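Long-range contacts in complement C1r subcomponent (Homo sapiens, PDB 6F1D), which is a serine protease of the C1 complex that helps start the classical complement pathway, here represented by its CUB2 domain: residues A[40-46]-A[85-91]; A[49-53]-A[102-108]; A[62-68]-A[94-100]. All coordinates share one frame. Numbering follows the deposited sequence.

Contact 1 (A[40-46]-A[85-91])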
loop_
_atom_site.group_PDB
_atom_site.type_symbol
_atom_site.label_atom_id
_atom_site.label_comp_id
_atom_site.label_asym_id
_atom_site.label_seq_id
_atom_site.Cartn_x
_atom_site.Cartn_y
_atom_site.Cartn_z
ATOM N N LEU A 40 2.426 -19.414 -6.081
ATOM C CA LEU A 40 2.973 -18.150 -6.536
ATOM C C LEU A 40 3.278 -17.307 -5.313
ATOM O O LEU A 40 2.609 -17.422 -4.286
ATOM C CB LEU A 40 2.002 -17.393 -7.434
ATOM C CG LEU A 40 1.619 -17.944 -8.805
ATOM C CD1 LEU A 40 0.675 -16.967 -9.435
ATOM C CD2 LEU A 40 2.836 -18.180 -9.724
ATOM N N THR A 41 4.280 -16.456 -5.423
ATOM C CA THR A 41 4.610 -15.520 -4.361
ATOM C C THR A 41 4.590 -14.102 -4.912
ATOM O O THR A 41 4.930 -13.865 -6.072
ATOM C CB THR A 41 5.972 -15.847 -3.734
ATOM O OG1 THR A 41 6.389 -14.778 -2.887
ATOM C CG2 THR A 41 7.013 -16.053 -4.784
ATOM N N LEU A 42 4.185 -13.160 -4.073
ATOM C CA LEU A 42 3.945 -11.786 -4.497
ATOM C C LEU A 42 5.162 -10.933 -4.203
ATOM O O LEU A 42 5.766 -11.049 -3.124
ATOM C CB LEU A 42 2.728 -11.193 -3.801
ATOM C CG LEU A 42 1.467 -11.801 -4.362
ATOM C CD1 LEU A 42 0.385 -11.666 -3.309
ATOM C CD2 LEU A 42 1.127 -11.005 -5.653
ATOM N N HIS A 43 5.558 -10.146 -5.203
ATOM C CA HIS A 43 6.588 -9.122 -5.095
ATOM C C HIS A 43 5.947 -7.753 -5.291
ATOM O O HIS A 43 5.156 -7.557 -6.231
ATOM C CB HIS A 43 7.671 -9.329 -6.156
ATOM C CG HIS A 43 8.494 -10.557 -5.956
ATOM N ND1 HIS A 43 9.840 -10.509 -5.674
ATOM C CD2 HIS A 43 8.175 -11.867 -6.051
ATOM C CE1 HIS A 43 10.316 -11.742 -5.588
ATOM N NE2 HIS A 43 9.321 -12.585 -5.805
ATOM N N LEU A 44 6.288 -6.801 -4.424
ATOM C CA LEU A 44 5.716 -5.447 -4.486
ATOM C C LEU A 44 6.824 -4.444 -4.761
ATOM O O LEU A 44 7.921 -4.526 -4.172
ATOM C CB LEU A 44 5.040 -5.063 -3.159
ATOM C CG LEU A 44 4.063 -6.037 -2.508
ATOM C CD1 LEU A 44 3.549 -5.375 -1.237
ATOM C CD2 LEU A 44 2.925 -6.294 -3.457
ATOM N N LYS A 45 6.539 -3.509 -5.659
ATOM C CA LYS A 45 7.484 -2.477 -6.019
ATOM C C LYS A 45 6.777 -1.128 -6.042
ATOM O O LYS A 45 5.918 -0.903 -6.891
ATOM C CB LYS A 45 8.048 -2.762 -7.402
ATOM C CG LYS A 45 8.850 -1.627 -7.860
ATOM C CD LYS A 45 8.912 -1.563 -9.364
ATOM C CE LYS A 45 10.133 -0.823 -9.716
ATOM N NZ LYS A 45 11.396 -1.520 -9.336
ATOM N N PHE A 46 7.189 -0.211 -5.192
ATOM C CA PHE A 46 6.566 1.100 -5.224
ATOM C C PHE A 46 7.191 1.976 -6.283
ATOM O O PHE A 46 8.409 1.979 -6.457
ATOM C CB PHE A 46 6.697 1.755 -3.864
ATOM C CG PHE A 46 5.723 1.198 -2.864
ATOM C CD1 PHE A 46 4.476 1.775 -2.727
ATOM C CD2 PHE A 46 6.029 0.073 -2.127
ATOM C CE1 PHE A 46 3.533 1.243 -1.816
ATOM C CE2 PHE A 46 5.111 -0.462 -1.217
ATOM C CZ PHE A 46 3.871 0.134 -1.055
ATOM N N ASP A 85 11.705 -2.530 -2.278
ATOM C CA ASP A 85 10.923 -3.585 -2.909
ATOM C C ASP A 85 10.688 -4.736 -1.934
ATOM O O ASP A 85 11.589 -5.125 -1.190
ATOM C CB ASP A 85 11.664 -4.076 -4.149
ATOM C CG ASP A 85 11.758 -3.011 -5.222
ATOM O OD1 ASP A 85 11.239 -1.882 -5.022
ATOM O OD2 ASP A 85 12.356 -3.304 -6.282
ATOM N N LEU A 86 9.479 -5.298 -1.945
ATOM C CA LEU A 86 9.087 -6.321 -0.980
ATOM C C LEU A 86 8.865 -7.654 -1.674
ATOM O O LEU A 86 7.992 -7.778 -2.536
ATOM C CB LEU A 86 7.825 -5.908 -0.236
ATOM C CG LEU A 86 8.099 -4.710 0.650
ATOM C CD1 LEU A 86 6.785 -4.132 1.175
ATOM C CD2 LEU A 86 9.018 -5.167 1.769
ATOM N N ASP A 87 9.645 -8.645 -1.287
ATOM C CA ASP A 87 9.388 -10.032 -1.626
ATOM C C ASP A 87 8.650 -10.662 -0.445
ATOM O O ASP A 87 9.264 -10.964 0.579
ATOM C CB ASP A 87 10.700 -10.758 -1.912
ATOM C CG ASP A 87 10.517 -12.273 -2.022
ATOM O OD1 ASP A 87 9.357 -12.772 -1.969
ATOM O OD2 ASP A 87 11.541 -12.964 -2.192
ATOM N N THR A 88 7.357 -10.905 -0.605
ATOM C CA THR A 88 6.508 -11.241 0.528
ATOM C C THR A 88 6.488 -12.716 0.895
ATOM O O THR A 88 5.911 -13.051 1.928
ATOM C CB THR A 88 5.071 -10.827 0.253
ATOM O OG1 THR A 88 4.544 -11.680 -0.771
ATOM C CG2 THR A 88 4.981 -9.348 -0.148
ATOM N N SER A 89 7.050 -13.603 0.065
ATOM C CA SER A 89 6.938 -15.052 0.242
ATOM C C SER A 89 5.505 -15.514 0.517
ATOM O O SER A 89 5.281 -16.504 1.207
ATOM C CB SER A 89 7.870 -15.539 1.351
ATOM O OG SER A 89 9.215 -15.378 0.937
ATOM N N SER A 90 4.527 -14.844 -0.072
ATOM C CA SER A 90 3.135 -15.103 0.254
ATOM C C SER A 90 2.279 -14.977 -0.995
ATOM O O SER A 90 2.572 -14.171 -1.870
ATOM C CB SER A 90 2.635 -14.094 1.298
ATOM O OG SER A 90 1.301 -14.385 1.658
ATOM N N ASN A 91 1.188 -15.736 -1.052
ATOM C CA ASN A 91 0.180 -15.530 -2.085
ATOM C C ASN A 91 -0.986 -14.656 -1.629
ATOM O O ASN A 91 -1.958 -14.527 -2.372
ATOM C CB ASN A 91 -0.355 -16.880 -2.576
ATOM C CG ASN A 91 -1.160 -17.594 -1.517
ATOM O OD1 ASN A 91 -0.834 -17.526 -0.342
ATOM N ND2 ASN A 91 -2.226 -18.270 -1.926
HETATM O O HOH W 1 9.580 -0.496 -3.631
#
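The edge of one sheet of the CUB beta-sandwich illustrates how a short strand can be held by a longer one. Strand 40-46 receives the antiparallel partner 86-87 on one side, while strand 109-116 pairs along its other edge. Asp85 begins the pairing with a long salt bridge, its OD2 3.7 Å from Lys45 NZ, and its OD1 accepts from a water that in turn accepts from Phe46 N. Leu86 forms a hydrogen-bonded pair with Leu44: Leu44 N to Leu86 O is 2.7 Å and Leu86 N to Leu44 O is 2.8 Å. Both leucines point to the inner face, with CB atoms 4.1 Å apart, and Leu86 reaches Ile67 of the facing sheet. On the other face, Asp87 places OD1 over the ring of His43, whose NE2 is hydrogen-bonded to Glu115. Asp87 OD1 accepts from Ser89 N at 3.2 Å, an Asx turn. Thr88 N (3.0 Å) and Thr88 OG1 (2.7 Å) both donate to Leu42 O. After Ser89, which has positive phi, Ser90 O accepts from Leu42 N at 2.9 Å. Asn91 sends ND2 to Val36 O, while Asn91 CB lies 3.5 Å from Leu40 O.

Contact 2 (A[49-53]-A[102-108]). Unlike the reference sequence in segment 49-53: Glu53 (reference Asp). With CA (calcium ion), chain B.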
loop_
_atom_site.group_PDB
_atom_site.type_symbol
_atom_site.label_atom_id
_atom_site.label_comp_id
_atom_site.label_asym_id
_atom_site.label_seq_id
_atom_site.Cartn_x
_atom_site.Cartn_y
_atom_site.Cartn_z
ATOM N N PRO A 49 6.226 9.314 -7.695
ATOM C CA PRO A 49 6.346 9.781 -6.320
ATOM C C PRO A 49 5.654 8.911 -5.294
ATOM O O PRO A 49 4.668 8.220 -5.555
ATOM C CB PRO A 49 5.672 11.154 -6.365
ATOM C CG PRO A 49 4.625 10.967 -7.416
ATOM C CD PRO A 49 5.371 10.214 -8.487
ATOM N N PHE A 50 6.225 8.959 -4.099
ATOM C CA PHE A 50 5.667 8.346 -2.901
ATOM C C PHE A 50 5.611 9.474 -1.895
ATOM O O PHE A 50 6.625 10.138 -1.664
ATOM C CB PHE A 50 6.554 7.203 -2.400
ATOM C CG PHE A 50 6.037 6.509 -1.155
ATOM C CD1 PHE A 50 6.385 6.957 0.114
ATOM C CD2 PHE A 50 5.254 5.403 -1.270
ATOM C CE1 PHE A 50 5.912 6.282 1.254
ATOM C CE2 PHE A 50 4.799 4.730 -0.172
ATOM C CZ PHE A 50 5.119 5.173 1.098
ATOM N N ASP A 51 4.427 9.744 -1.342
ATOM C CA ASP A 51 4.293 10.904 -0.457
ATOM C C ASP A 51 3.099 10.653 0.464
ATOM O O ASP A 51 1.948 10.821 0.048
ATOM C CB ASP A 51 4.151 12.192 -1.274
ATOM C CG ASP A 51 3.847 13.405 -0.414
ATOM O OD1 ASP A 51 4.241 13.389 0.787
ATOM O OD2 ASP A 51 3.231 14.374 -0.943
ATOM N N ILE A 52 3.385 10.192 1.676
ATOM C CA ILE A 52 2.365 10.022 2.708
ATOM C C ILE A 52 2.760 10.965 3.832
ATOM O O ILE A 52 3.930 10.988 4.237
ATOM C CB ILE A 52 2.285 8.569 3.198
ATOM C CG1 ILE A 52 1.907 7.629 2.036
ATOM C CG2 ILE A 52 1.297 8.415 4.412
ATOM C CD1 ILE A 52 1.800 6.177 2.436
ATOM N N GLU A 53 1.797 11.736 4.326
ATOM C CA GLU A 53 2.106 12.790 5.285
ATOM C C GLU A 53 2.815 12.191 6.508
ATOM O O GLU A 53 2.432 11.107 6.988
ATOM C CB GLU A 53 0.790 13.498 5.674
ATOM C CG GLU A 53 0.934 14.650 6.709
ATOM C CD GLU A 53 -0.418 15.155 7.202
ATOM O OE1 GLU A 53 -0.497 16.294 7.712
ATOM O OE2 GLU A 53 -1.410 14.407 7.114
ATOM N N SER A 102 -6.754 15.880 7.505
ATOM C CA SER A 102 -6.256 17.020 6.728
ATOM C C SER A 102 -4.927 16.698 6.046
ATOM O O SER A 102 -4.267 15.688 6.337
ATOM C CB SER A 102 -6.062 18.241 7.615
ATOM O OG SER A 102 -4.964 17.973 8.502
ATOM N N GLY A 103 -4.531 17.609 5.159
ATOM C CA GLY A 103 -3.265 17.568 4.458
ATOM C C GLY A 103 -3.443 17.253 2.973
ATOM O O GLY A 103 -4.455 16.695 2.534
ATOM N N ASP A 104 -2.426 17.632 2.195
ATOM C CA ASP A 104 -2.382 17.441 0.747
ATOM C C ASP A 104 -1.078 16.688 0.473
ATOM O O ASP A 104 -0.001 17.289 0.490
ATOM C CB ASP A 104 -2.408 18.774 0.014
ATOM C CG ASP A 104 -3.829 19.371 -0.082
ATOM O OD1 ASP A 104 -4.737 18.677 -0.613
ATOM O OD2 ASP A 104 -4.027 20.524 0.365
ATOM N N SER A 105 -1.159 15.379 0.296
ATOM C CA SER A 105 0.003 14.551 -0.011
ATOM C C SER A 105 -0.342 13.718 -1.227
ATOM O O SER A 105 -1.505 13.317 -1.415
ATOM C CB SER A 105 0.402 13.627 1.169
ATOM O OG SER A 105 0.186 14.270 2.415
ATOM N N ARG A 106 0.676 13.403 -2.020
ATOM C CA ARG A 106 0.390 12.838 -3.334
ATOM C C ARG A 106 0.008 11.366 -3.273
ATOM O O ARG A 106 -0.658 10.888 -4.193
ATOM C CB ARG A 106 1.581 13.047 -4.265
ATOM C CG ARG A 106 1.866 14.543 -4.508
ATOM C CD ARG A 106 3.087 14.734 -5.331
ATOM N NE ARG A 106 2.743 14.723 -6.738
ATOM C CZ ARG A 106 3.640 14.770 -7.717
ATOM N NH1 ARG A 106 4.937 14.837 -7.419
ATOM N NH2 ARG A 106 3.238 14.756 -8.987
ATOM N N GLY A 107 0.411 10.620 -2.226
ATOM C CA GLY A 107 -0.033 9.230 -2.082
ATOM C C GLY A 107 0.968 8.200 -2.590
ATOM O O GLY A 107 2.170 8.469 -2.681
ATOM N N TRP A 108 0.503 7.020 -2.988
ATOM C CA TRP A 108 1.465 5.974 -3.319
ATOM C C TRP A 108 0.884 5.160 -4.458
ATOM O O TRP A 108 -0.333 5.144 -4.679
ATOM C CB TRP A 108 1.743 5.068 -2.103
ATOM C CG TRP A 108 0.461 4.608 -1.485
ATOM C CD1 TRP A 108 -0.246 5.255 -0.518
ATOM C CD2 TRP A 108 -0.323 3.448 -1.835
ATOM N NE1 TRP A 108 -1.376 4.542 -0.197
ATOM C CE2 TRP A 108 -1.460 3.448 -1.005
ATOM C CE3 TRP A 108 -0.153 2.389 -2.749
ATOM C CZ2 TRP A 108 -2.434 2.458 -1.059
ATOM C CZ3 TRP A 108 -1.133 1.414 -2.798
ATOM C CH2 TRP A 108 -2.247 1.451 -1.948
HETATM CA CA CA B . -3.344 13.406 6.293
HETATM O O HOH W 2 3.375 15.133 2.265
HETATM O O HOH W 3 -2.532 16.542 9.723
HETATM O O HOH W 4 -2.759 14.139 3.933
HETATM O O HOH W 5 -5.343 12.786 5.286
#
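A calcium site at one end of the domain is built in part from two loops, joined by a single antiparallel bridge. Glu53, where the reference sequence has Asp, binds the ion through OE2 at 2.3 Å, and Ser102 through its carbonyl O at 2.5 Å; Asp63, Asp100 and two waters complete its shell. A further water joins Glu53 OE1 to Ser102 OG. Away from the metal, Asp51 and Gly107 form a hydrogen-bonded pair (Asp51 N to Gly107 O 2.9 Å, Gly107 N to Asp51 O 2.8 Å). Asp51 OD2 adds a third bond, accepting from Arg106 N at 2.9 Å. Pro49, which follows a cis peptide bond, sets CG over one face of the Arg106 guanidinium. Inside, Phe50 CD2 packs 3.6 Å from Trp108 CB, and Ile52 CD1 lies 3.7 Å from Trp108 CD1. At Gly103 and Gly107 a CB would collide with the preceding carbonyl oxygen. Such a loop-borne site, with acidic side chains and a backbone carbonyl around one ion, is typical of calcium-binding CUB domains.

Contact 3 (A[62-68]-A[94-100]). With CA (calcium ion), chain B.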
loop_
_atom_site.group_PDB
_atom_site.type_symbol
_atom_site.label_atom_id
_atom_site.label_comp_id
_atom_site.label_asym_id
_atom_site.label_seq_id
_atom_site.Cartn_x
_atom_site.Cartn_y
_atom_site.Cartn_z
ATOM N N TYR A 62 0.080 10.453 11.516
ATOM C CA TYR A 62 -1.047 11.090 10.833
ATOM C C TYR A 62 -1.740 10.091 9.930
ATOM O O TYR A 62 -2.890 9.710 10.166
ATOM C CB TYR A 62 -0.543 12.279 10.017
ATOM C CG TYR A 62 0.020 13.418 10.857
ATOM C CD1 TYR A 62 1.235 14.015 10.529
ATOM C CD2 TYR A 62 -0.666 13.903 11.983
ATOM C CE1 TYR A 62 1.743 15.039 11.265
ATOM C CE2 TYR A 62 -0.149 14.936 12.724
ATOM C CZ TYR A 62 1.053 15.508 12.340
ATOM O OH TYR A 62 1.571 16.534 13.081
ATOM N N ASP A 63 -1.049 9.678 8.883
ATOM C CA ASP A 63 -1.569 8.764 7.879
ATOM C C ASP A 63 -0.628 7.578 7.872
ATOM O O ASP A 63 0.552 7.751 8.174
ATOM C CB ASP A 63 -1.593 9.386 6.447
ATOM C CG ASP A 63 -2.308 10.719 6.387
ATOM O OD1 ASP A 63 -3.147 11.012 7.263
ATOM O OD2 ASP A 63 -2.015 11.505 5.457
ATOM N N GLN A 64 -1.134 6.378 7.536
ATOM C CA GLN A 64 -0.272 5.193 7.579
ATOM C C GLN A 64 -0.610 4.279 6.428
ATOM O O GLN A 64 -1.795 4.040 6.172
ATOM C CB GLN A 64 -0.446 4.369 8.873
ATOM C CG GLN A 64 -0.226 5.143 10.164
ATOM C CD GLN A 64 -1.454 5.970 10.612
ATOM O OE1 GLN A 64 -2.591 5.592 10.370
ATOM N NE2 GLN A 64 -1.199 7.073 11.331
ATOM N N LEU A 65 0.413 3.686 5.811
ATOM C CA LEU A 65 0.225 2.539 4.912
ATOM C C LEU A 65 0.806 1.293 5.597
ATOM O O LEU A 65 1.998 1.250 5.904
ATOM C CB LEU A 65 0.910 2.781 3.564
ATOM C CG LEU A 65 0.763 1.590 2.596
ATOM C CD1 LEU A 65 -0.750 1.394 2.348
ATOM C CD2 LEU A 65 1.477 1.918 1.261
ATOM N N GLN A 66 -0.033 0.304 5.888
ATOM C CA GLN A 66 0.401 -0.896 6.590
ATOM C C GLN A 66 0.288 -2.064 5.626
ATOM O O GLN A 66 -0.673 -2.136 4.859
ATOM C CB GLN A 66 -0.467 -1.163 7.815
ATOM C CG GLN A 66 -0.715 0.034 8.656
ATOM C CD GLN A 66 -1.452 -0.333 9.901
ATOM O OE1 GLN A 66 -2.172 -1.350 9.940
ATOM N NE2 GLN A 66 -1.297 0.482 10.934
ATOM N N ILE A 67 1.281 -2.944 5.629
ATOM C CA ILE A 67 1.324 -4.062 4.692
ATOM C C ILE A 67 1.391 -5.370 5.472
ATOM O O ILE A 67 2.194 -5.500 6.401
ATOM C CB ILE A 67 2.516 -3.931 3.736
ATOM C CG1 ILE A 67 2.425 -2.561 3.033
ATOM C CG2 ILE A 67 2.550 -5.149 2.800
ATOM C CD1 ILE A 67 3.351 -2.352 1.828
ATOM N N TYR A 68 0.541 -6.332 5.090
ATOM C CA TYR A 68 0.408 -7.623 5.757
ATOM C C TYR A 68 0.637 -8.708 4.724
ATOM O O TYR A 68 0.155 -8.608 3.589
ATOM C CB TYR A 68 -0.964 -7.826 6.364
ATOM C CG TYR A 68 -1.219 -6.867 7.488
ATOM C CD1 TYR A 68 -1.657 -5.568 7.213
ATOM C CD2 TYR A 68 -0.980 -7.218 8.784
ATOM C CE1 TYR A 68 -1.884 -4.645 8.276
ATOM C CE2 TYR A 68 -1.216 -6.307 9.867
ATOM C CZ TYR A 68 -1.656 -5.025 9.568
ATOM O OH TYR A 68 -1.876 -4.106 10.558
ATOM N N ASP A 94 -2.324 -7.963 2.184
ATOM C CA ASP A 94 -3.311 -6.909 2.383
ATOM C C ASP A 94 -2.571 -5.607 2.647
ATOM O O ASP A 94 -1.562 -5.600 3.356
ATOM C CB ASP A 94 -4.246 -7.220 3.534
ATOM C CG ASP A 94 -5.106 -8.479 3.271
ATOM O OD1 ASP A 94 -6.325 -8.332 2.947
ATOM O OD2 ASP A 94 -4.561 -9.612 3.399
ATOM N N LEU A 95 -3.039 -4.523 2.041
ATOM C CA LEU A 95 -2.587 -3.169 2.364
ATOM C C LEU A 95 -3.735 -2.420 3.013
ATOM O O LEU A 95 -4.859 -2.453 2.511
ATOM C CB LEU A 95 -2.130 -2.412 1.134
ATOM C CG LEU A 95 -0.939 -3.088 0.460
ATOM C CD1 LEU A 95 -1.509 -3.959 -0.623
ATOM C CD2 LEU A 95 -0.015 -2.025 -0.111
ATOM N N LEU A 96 -3.450 -1.776 4.130
ATOM C CA LEU A 96 -4.411 -0.968 4.857
ATOM C C LEU A 96 -3.860 0.447 4.777
ATOM O O LEU A 96 -2.713 0.676 5.144
ATOM C CB LEU A 96 -4.514 -1.407 6.314
ATOM C CG LEU A 96 -5.019 -2.804 6.626
ATOM C CD1 LEU A 96 -5.328 -2.863 8.122
ATOM C CD2 LEU A 96 -6.245 -3.099 5.761
ATOM N N PHE A 97 -4.639 1.374 4.252
ATOM C CA PHE A 97 -4.232 2.778 4.198
ATOM C C PHE A 97 -5.202 3.593 5.050
ATOM O O PHE A 97 -6.398 3.656 4.734
ATOM C CB PHE A 97 -4.250 3.233 2.730
ATOM C CG PHE A 97 -3.719 4.616 2.484
ATOM C CD1 PHE A 97 -4.360 5.427 1.573
ATOM C CD2 PHE A 97 -2.567 5.073 3.105
ATOM C CE1 PHE A 97 -3.878 6.732 1.302
ATOM C CE2 PHE A 97 -2.077 6.371 2.828
ATOM C CZ PHE A 97 -2.729 7.170 1.923
ATOM N N PHE A 98 -4.690 4.238 6.098
ATOM C CA PHE A 98 -5.484 5.074 6.991
ATOM C C PHE A 98 -5.054 6.520 6.822
ATOM O O PHE A 98 -3.855 6.803 6.817
ATOM C CB PHE A 98 -5.249 4.710 8.452
ATOM C CG PHE A 98 -5.593 3.286 8.810
ATOM C CD1 PHE A 98 -6.887 2.947 9.168
ATOM C CD2 PHE A 98 -4.604 2.302 8.848
ATOM C CE1 PHE A 98 -7.216 1.646 9.528
ATOM C CE2 PHE A 98 -4.923 0.982 9.216
ATOM C CZ PHE A 98 -6.230 0.662 9.554
ATOM N N THR A 99 -6.004 7.435 6.717
ATOM C CA THR A 99 -5.618 8.833 6.614
ATOM C C THR A 99 -6.452 9.643 7.577
ATOM O O THR A 99 -7.609 9.303 7.881
ATOM C CB THR A 99 -5.784 9.397 5.194
ATOM O OG1 THR A 99 -7.179 9.413 4.849
ATOM C CG2 THR A 99 -5.080 8.505 4.177
ATOM N N ASP A 100 -5.881 10.732 8.046
ATOM C CA ASP A 100 -6.562 11.529 9.052
ATOM C C ASP A 100 -7.332 12.661 8.373
ATOM O O ASP A 100 -7.565 12.619 7.168
ATOM C CB ASP A 100 -5.560 12.062 10.075
ATOM C CG ASP A 100 -4.597 13.123 9.484
ATOM O OD1 ASP A 100 -4.633 13.408 8.258
ATOM O OD2 ASP A 100 -3.774 13.666 10.275
HETATM CA CA CA B . -3.344 13.406 6.293
HETATM O O HOH W 5 -5.343 12.786 5.286
HETATM O O HOH W 4 -2.759 14.139 3.933
#
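Two antiparallel strands of the CUB sandwich show how side-chain conformation serves both sheet packing and metal binding. Regular backbone pairing runs from Gln64-Phe98 to Tyr68-Asp94. On the inner face, Leu65 (chi1 t, chi2 p) brings CD1 within 4.0 Å of Phe97 CB and 4.2 Å of Leu95 CB, while Ile67 CD1 meets Leu95 CD2 at 3.9 Å. On the opposite face, Gln66 and Tyr68 both take chi1 m, and Tyr68 OH donates to Gln66 OE1 at 2.8 Å; Tyr68 CE1 lies 3.9 Å from Leu96 CD1. Past the paired strands, Asp63 (m) binds calcium through OD1 at 2.6 Å and OD2 at 2.5 Å, and Asp100 (p) through OD1 at 2.4 Å. Asp63 OD1 also accepts from Asp100 N at 2.9 Å, and Asp63 OD2 is hydrogen-bonded to Tyr24 OH. Glu53 and Ser102 supply the remaining protein ligands. The pair occupies the interior of its sheet, strand 29-35 beside 92-98, strand 72-77 beside 64-69, and Phe46 of strand 40-46 packed on Leu65 and Ile67.

Overall arrangement
The three contacts illustrate how chemistry follows position in a beta-sandwich. Contact 3 lies deepest, its centre about 7 Å from the chain's centre, and pairs interior strands of one sheet; contact 1 pairs the edge strand 86-87 with 40-46 within the other sheet, where exposed charges border an apolar inner face. These two meet through Phe46, Leu44 and Leu86 against Leu65 and Ile67. Contact 2 substitutes loops and a single bridge for extended strand pairing. It shares calcium and two waters with contact 3, each supplying two protein ligand residues, whereas the centres of contacts 1 and 2 are about 23 Å apart. Trp108 of contact 2 touches Phe46 of contact 1 and Phe97 of contact 3, bridging all three.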